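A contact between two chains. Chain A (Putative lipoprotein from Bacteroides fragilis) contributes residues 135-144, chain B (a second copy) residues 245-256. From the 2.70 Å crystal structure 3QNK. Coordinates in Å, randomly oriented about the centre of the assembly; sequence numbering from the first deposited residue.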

ATOM      1  N   VAL A 135       1.902  14.887  14.680  1.00 79.31           N
ATOM      2  CA  VAL A 135       0.854  14.291  13.847  1.00 76.93           C
ATOM      3  C   VAL A 135       0.023  15.451  13.299  1.00 82.06           C
ATOM      4  O   VAL A 135      -0.534  16.233  14.071  1.00 84.16           O
ATOM      5  CB  VAL A 135       0.003  13.227  14.585  1.00 79.56           C
ATOM      6  CG1 VAL A 135      -1.161  12.751  13.715  1.00 77.67           C
ATOM      7  CG2 VAL A 135       0.869  12.043  15.013  1.00 78.55           C
ATOM      8  N   LEU A 136       0.013  15.599  11.966  1.00 76.99           N
ATOM      9  CA  LEU A 136      -0.724  16.668  11.313  1.00 76.80           C
ATOM     10  C   LEU A 136      -2.213  16.431  11.443  1.00 81.07           C
ATOM     11  O   LEU A 136      -2.693  15.298  11.370  1.00 79.89           O
ATOM     12  CB  LEU A 136      -0.331  16.849   9.844  1.00 74.93           C
ATOM     13  CG  LEU A 136       1.073  17.334   9.538  1.00 78.68           C
ATOM     14  CD1 LEU A 136       1.353  17.227   8.091  1.00 76.41           C
ATOM     15  CD2 LEU A 136       1.259  18.778   9.926  1.00 84.69           C
ATOM     16  N   THR A 137      -2.920  17.525  11.672  1.00 79.11           N
ATOM     17  CA  THR A 137      -4.351  17.637  11.891  1.00 79.44           C
ATOM     18  C   THR A 137      -4.950  18.643  10.895  1.00 83.92           C
ATOM     19  O   THR A 137      -4.218  19.251  10.115  1.00 83.76           O
ATOM     20  CB  THR A 137      -4.585  18.051  13.374  1.00 90.10           C
ATOM     21  OG1 THR A 137      -5.951  18.384  13.552  1.00 99.44           O
ATOM     22  CG2 THR A 137      -3.751  19.258  13.815  1.00 88.00           C
HETATM   23  N   MSE A 138      -6.276  18.830  10.935  1.00 82.03           N
HETATM   24  CA  MSE A 138      -6.980  19.802  10.108  1.00 84.11           C
HETATM   25  C   MSE A 138      -6.518  21.212  10.422  1.00 90.90           C
HETATM   26  O   MSE A 138      -6.579  22.081   9.555  1.00 90.43           O
HETATM   27  CB  MSE A 138      -8.495  19.719  10.335  1.00 88.01           C
HETATM   28  CG  MSE A 138      -9.178  18.665   9.513  1.00 94.95           C
HETATM   29 SE   MSE A 138      -8.999  18.941   7.591  0.75103.40          SE
HETATM   30  CE  MSE A 138      -8.404  17.086   7.180  1.00 96.93           C
ATOM     31  N   GLU A 139      -6.079  21.444  11.676  1.00 90.28           N
ATOM     32  CA  GLU A 139      -5.634  22.749  12.174  1.00 92.60           C
ATOM     33  C   GLU A 139      -4.366  23.204  11.487  1.00 94.93           C
ATOM     34  O   GLU A 139      -4.126  24.409  11.380  1.00 96.10           O
ATOM     35  CB  GLU A 139      -5.405  22.705  13.692  1.00 95.67           C
ATOM     36  CG  GLU A 139      -6.681  22.708  14.510  1.00109.20           C
ATOM     37  CD  GLU A 139      -6.586  21.997  15.848  1.00132.95           C
ATOM     38  OE1 GLU A 139      -6.084  20.847  15.886  1.00130.09           O
ATOM     39  OE2 GLU A 139      -7.060  22.573  16.854  1.00123.07           O
ATOM     40  N   ASP A 140      -3.555  22.240  11.046  1.00 89.21           N
ATOM     41  CA  ASP A 140      -2.276  22.463  10.388  1.00 89.03           C
ATOM     42  C   ASP A 140      -2.403  22.787   8.904  1.00 92.72           C
ATOM     43  O   ASP A 140      -3.334  22.333   8.243  1.00 92.05           O
ATOM     44  CB  ASP A 140      -1.404  21.202  10.526  1.00 89.05           C
ATOM     45  CG  ASP A 140      -0.868  20.946  11.914  1.00100.32           C
ATOM     46  OD1 ASP A 140      -0.269  21.877  12.502  1.00103.57           O
ATOM     47  OD2 ASP A 140      -0.958  19.795  12.376  1.00103.70           O
ATOM     48  N   ASN A 141      -1.425  23.534   8.381  1.00 89.69           N
ATOM     49  CA  ASN A 141      -1.284  23.822   6.967  1.00 89.15           C
ATOM     50  C   ASN A 141      -0.479  22.659   6.404  1.00 92.00           C
ATOM     51  O   ASN A 141       0.606  22.358   6.917  1.00 91.72           O
ATOM     52  CB  ASN A 141      -0.618  25.175   6.740  1.00 90.70           C
ATOM     53  CG  ASN A 141       0.004  25.324   5.376  1.00121.86           C
ATOM     54  OD1 ASN A 141      -0.600  25.004   4.342  1.00111.42           O
ATOM     55  ND2 ASN A 141       1.245  25.789   5.350  1.00121.85           N
ATOM     56  N   TRP A 142      -1.018  21.981   5.388  1.00 87.08           N
ATOM     57  CA  TRP A 142      -0.346  20.803   4.879  1.00 85.73           C
ATOM     58  C   TRP A 142       0.589  21.097   3.719  1.00 85.82           C
ATOM     59  O   TRP A 142       1.281  20.186   3.261  1.00 82.47           O
ATOM     60  CB  TRP A 142      -1.368  19.765   4.495  1.00 84.91           C
ATOM     61  CG  TRP A 142      -2.067  19.163   5.676  1.00 87.58           C
ATOM     62  CD1 TRP A 142      -2.978  19.771   6.496  1.00 92.41           C
ATOM     63  CD2 TRP A 142      -1.982  17.796   6.109  1.00 86.34           C
ATOM     64  NE1 TRP A 142      -3.419  18.883   7.453  1.00 91.92           N
ATOM     65  CE2 TRP A 142      -2.852  17.653   7.217  1.00 91.51           C
ATOM     66  CE3 TRP A 142      -1.276  16.666   5.648  1.00 85.63           C
ATOM     67  CZ2 TRP A 142      -3.024  16.428   7.879  1.00 90.07           C
ATOM     68  CZ3 TRP A 142      -1.399  15.471   6.344  1.00 86.11           C
ATOM     69  CH2 TRP A 142      -2.264  15.358   7.445  1.00 87.74           C
ATOM     70  N   GLU A 143       0.650  22.364   3.268  1.00 83.21           N
ATOM     71  CA  GLU A 143       1.578  22.751   2.211  1.00 82.36           C
ATOM     72  C   GLU A 143       2.907  23.045   2.877  1.00 85.00           C
ATOM     73  O   GLU A 143       3.225  24.187   3.225  1.00 85.97           O
ATOM     74  CB  GLU A 143       1.058  23.927   1.369  1.00 85.43           C
ATOM     75  CG  GLU A 143      -0.035  23.521   0.401  1.00 97.72           C
ATOM     76  CD  GLU A 143       0.192  23.818  -1.070  1.00124.18           C
ATOM     77  OE1 GLU A 143       1.020  24.700  -1.396  1.00112.34           O
ATOM     78  OE2 GLU A 143      -0.500  23.182  -1.901  1.00122.50           O
ATOM     79  N   ILE A 144       3.635  21.964   3.142  1.00 79.80           N
ATOM     80  CA  ILE A 144       4.932  21.970   3.801  1.00 80.18           C
ATOM     81  C   ILE A 144       6.003  21.564   2.780  1.00 83.42           C
ATOM     82  O   ILE A 144       5.902  20.489   2.171  1.00 82.28           O
ATOM     83  CB  ILE A 144       4.941  21.035   5.039  1.00 82.53           C
ATOM     84  CG1 ILE A 144       3.783  21.351   5.995  1.00 83.38           C
ATOM     85  CG2 ILE A 144       6.306  21.074   5.748  1.00 84.43           C
ATOM     86  CD1 ILE A 144       3.286  20.156   6.737  1.00 89.71           C
TER
ATOM     87  N   LYS B 245     -13.132   9.815   9.090  1.00 91.95           N
ATOM     88  CA  LYS B 245     -12.349  11.010   9.398  1.00 95.15           C
ATOM     89  C   LYS B 245     -10.921  10.710   8.969  1.00105.02           C
ATOM     90  O   LYS B 245     -10.188  10.051   9.713  1.00105.86           O
ATOM     91  CB  LYS B 245     -12.454  11.400  10.888  1.00 98.99           C
ATOM     92  N   SER B 246     -10.582  11.058   7.703  1.00104.28           N
ATOM     93  CA  SER B 246      -9.258  10.824   7.110  1.00105.54           C
ATOM     94  C   SER B 246      -8.192  11.661   7.827  1.00113.55           C
ATOM     95  O   SER B 246      -8.473  12.825   8.187  1.00113.41           O
ATOM     96  CB  SER B 246      -9.253  11.142   5.619  1.00108.39           C
ATOM     97  OG  SER B 246      -7.965  10.953   5.055  1.00116.26           O
ATOM     98  N   PRO B 247      -6.969  11.085   8.047  1.00112.29           N
ATOM     99  CA  PRO B 247      -5.915  11.869   8.733  1.00113.40           C
ATOM    100  C   PRO B 247      -5.543  13.153   7.953  1.00115.67           C
ATOM    101  O   PRO B 247      -5.621  14.259   8.521  1.00116.36           O
ATOM    102  CB  PRO B 247      -4.722  10.887   8.835  1.00115.35           C
ATOM    103  CG  PRO B 247      -5.253   9.536   8.492  1.00118.51           C
ATOM    104  CD  PRO B 247      -6.487   9.732   7.662  1.00112.79           C
ATOM    105  N   ASP B 248      -5.230  13.007   6.624  1.00107.22           N
ATOM    106  CA  ASP B 248      -4.778  14.108   5.790  1.00104.65           C
ATOM    107  C   ASP B 248      -5.852  14.831   5.042  1.00101.37           C
ATOM    108  O   ASP B 248      -6.812  14.227   4.576  1.00100.50           O
ATOM    109  CB  ASP B 248      -3.682  13.659   4.804  1.00106.33           C
ATOM    110  CG  ASP B 248      -3.964  12.457   3.949  1.00115.63           C
ATOM    111  OD1 ASP B 248      -4.275  11.386   4.513  1.00114.43           O
ATOM    112  OD2 ASP B 248      -3.770  12.554   2.726  1.00124.42           O
ATOM    113  N   VAL B 249      -5.623  16.149   4.870  1.00 93.95           N
ATOM    114  CA  VAL B 249      -6.441  17.123   4.127  1.00 91.46           C
ATOM    115  C   VAL B 249      -6.573  16.712   2.636  1.00 91.07           C
ATOM    116  O   VAL B 249      -7.555  17.056   1.962  1.00 90.00           O
ATOM    117  CB  VAL B 249      -5.838  18.565   4.277  1.00 95.53           C
ATOM    118  CG1 VAL B 249      -4.644  18.810   3.354  1.00 94.93           C
ATOM    119  CG2 VAL B 249      -6.884  19.647   4.055  1.00 94.91           C
ATOM    120  N   TYR B 250      -5.564  15.984   2.140  1.00 83.82           N
ATOM    121  CA  TYR B 250      -5.461  15.549   0.760  1.00 79.86           C
ATOM    122  C   TYR B 250      -6.334  14.328   0.495  1.00 78.77           C
ATOM    123  O   TYR B 250      -6.609  14.031  -0.668  1.00 77.34           O
ATOM    124  CB  TYR B 250      -3.980  15.285   0.422  1.00 80.12           C
ATOM    125  CG  TYR B 250      -3.133  16.546   0.433  1.00 81.02           C
ATOM    126  CD1 TYR B 250      -3.479  17.650  -0.346  1.00 82.55           C
ATOM    127  CD2 TYR B 250      -1.980  16.632   1.211  1.00 82.26           C
ATOM    128  CE1 TYR B 250      -2.689  18.800  -0.370  1.00 83.97           C
ATOM    129  CE2 TYR B 250      -1.181  17.782   1.196  1.00 83.88           C
ATOM    130  CZ  TYR B 250      -1.541  18.864   0.403  1.00 87.32           C
ATOM    131  OH  TYR B 250      -0.793  20.019   0.367  1.00 84.44           O
ATOM    132  N   ASN B 251      -6.798  13.641   1.563  1.00 72.79           N
ATOM    133  CA  ASN B 251      -7.616  12.444   1.401  1.00 70.48           C
ATOM    134  C   ASN B 251      -8.969  12.533   2.145  1.00 69.11           C
ATOM    135  O   ASN B 251      -9.817  11.634   2.011  1.00 66.18           O
ATOM    136  CB  ASN B 251      -6.813  11.218   1.807  1.00 73.45           C
ATOM    137  CG  ASN B 251      -5.854  10.825   0.696  1.00103.82           C
ATOM    138  OD1 ASN B 251      -6.258  10.525  -0.449  1.00100.57           O
ATOM    139  ND2 ASN B 251      -4.562  10.897   0.981  1.00 95.94           N
ATOM    140  N   ASN B 252      -9.185  13.670   2.845  1.00 63.68           N
ATOM    141  CA  ASN B 252     -10.406  13.957   3.582  1.00 62.73           C
ATOM    142  C   ASN B 252     -11.568  14.110   2.608  1.00 61.54           C
ATOM    143  O   ASN B 252     -11.601  15.068   1.836  1.00 62.62           O
ATOM    144  CB  ASN B 252     -10.237  15.202   4.455  1.00 65.20           C
ATOM    145  CG  ASN B 252     -11.466  15.521   5.251  1.00 78.15           C
ATOM    146  OD1 ASN B 252     -12.415  16.144   4.759  1.00 66.77           O
ATOM    147  ND2 ASN B 252     -11.494  15.049   6.478  1.00 68.77           N
HETATM  148  N   MSE B 253     -12.521  13.169   2.672  1.00 51.98           N
HETATM  149  CA  MSE B 253     -13.707  13.062   1.830  1.00 47.50           C
HETATM  150  C   MSE B 253     -14.479  14.390   1.678  1.00 53.83           C
HETATM  151  O   MSE B 253     -14.927  14.700   0.568  1.00 52.49           O
HETATM  152  CB  MSE B 253     -14.625  11.977   2.369  1.00 48.30           C
HETATM  153  CG  MSE B 253     -15.742  11.656   1.433  1.00 53.21           C
HETATM  154 SE   MSE B 253     -16.626  10.031   1.833  0.75 58.34          SE
HETATM  155  CE  MSE B 253     -17.189   9.744   0.081  1.00 53.36           C
HETATM  156  N   MSE B 254     -14.626  15.167   2.772  1.00 52.68           N
HETATM  157  CA  MSE B 254     -15.339  16.442   2.749  1.00 52.07           C
HETATM  158  C   MSE B 254     -14.550  17.526   2.013  1.00 58.19           C
HETATM  159  O   MSE B 254     -15.110  18.168   1.129  1.00 59.10           O
HETATM  160  CB  MSE B 254     -15.654  16.897   4.171  1.00 55.56           C
HETATM  161  CG  MSE B 254     -16.564  18.110   4.211  1.00 63.43           C
HETATM  162 SE   MSE B 254     -16.486  19.075   5.887  0.75 73.64          SE
HETATM  163  CE  MSE B 254     -17.798  20.544   5.437  1.00 71.05           C
ATOM    164  N   VAL B 255     -13.268  17.754   2.390  1.00 55.06           N
ATOM    165  CA  VAL B 255     -12.421  18.794   1.799  1.00 54.21           C
ATOM    166  C   VAL B 255     -12.204  18.494   0.309  1.00 58.40           C
ATOM    167  O   VAL B 255     -12.320  19.401  -0.508  1.00 60.49           O
ATOM    168  CB  VAL B 255     -11.098  18.942   2.585  1.00 58.28           C
ATOM    169  CG1 VAL B 255     -10.143  19.929   1.917  1.00 58.10           C
ATOM    170  CG2 VAL B 255     -11.373  19.368   4.018  1.00 59.27           C
ATOM    171  N   CYS B 256     -11.992  17.225  -0.044  1.00 52.67           N
ATOM    172  CA  CYS B 256     -11.785  16.787  -1.416  1.00 51.69           C
ATOM    173  C   CYS B 256     -12.966  17.063  -2.315  1.00 55.46           C
ATOM    174  O   CYS B 256     -12.754  17.192  -3.511  1.00 57.19           O
ATOM    175  CB  CYS B 256     -11.449  15.305  -1.449  1.00 52.30           C
ATOM    176  SG  CYS B 256      -9.754  14.935  -0.954  1.00 57.98           S
TER

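What holds the two stretches together? No hydrogen bond crosses between them, so the contact rests on packing, and Trp A142 has the largest area covered of any residue here. Val B249 CG1 sits over one face of the indole, 3.8 Å from the centroid of the five-membered ring and 25° off its normal, a CH-pi contact. Over the same face, Asp B248 CA comes within 3.3 Å of Trp A142 CH2.

How does Met A138 join in? This selenomethionine has its CA-to-CB bond sideways to chain B, but its end comes nearer: Met A138 CE lies 3.6 Å from Val B249 CA, and Met A138 SE lies 4.3 Å from Val B255 CG2. Val B249 thus touches both Met A138 and Trp A142.

What does Tyr B250 add? Its ring packs obliquely against Trp A142, with Tyr B250 CE2 3.9 Å from Trp A142 CB, while Tyr B250 OH approaches Glu A143 CG at 3.6 Å.

Which hydrogen bonds support the contact from within each stretch? Several side chains bond close to home. Trp A142 NE1 donates to Thr A137 O at 2.8 Å, tying the indole to the turn that carries Met A138. In chain B, Asn B251 ND2 donates to Asp B248 OD2 at 2.5 Å, and Asn B252 OD1 caps the following helix, accepting from Val B255 N at 3.0 Å.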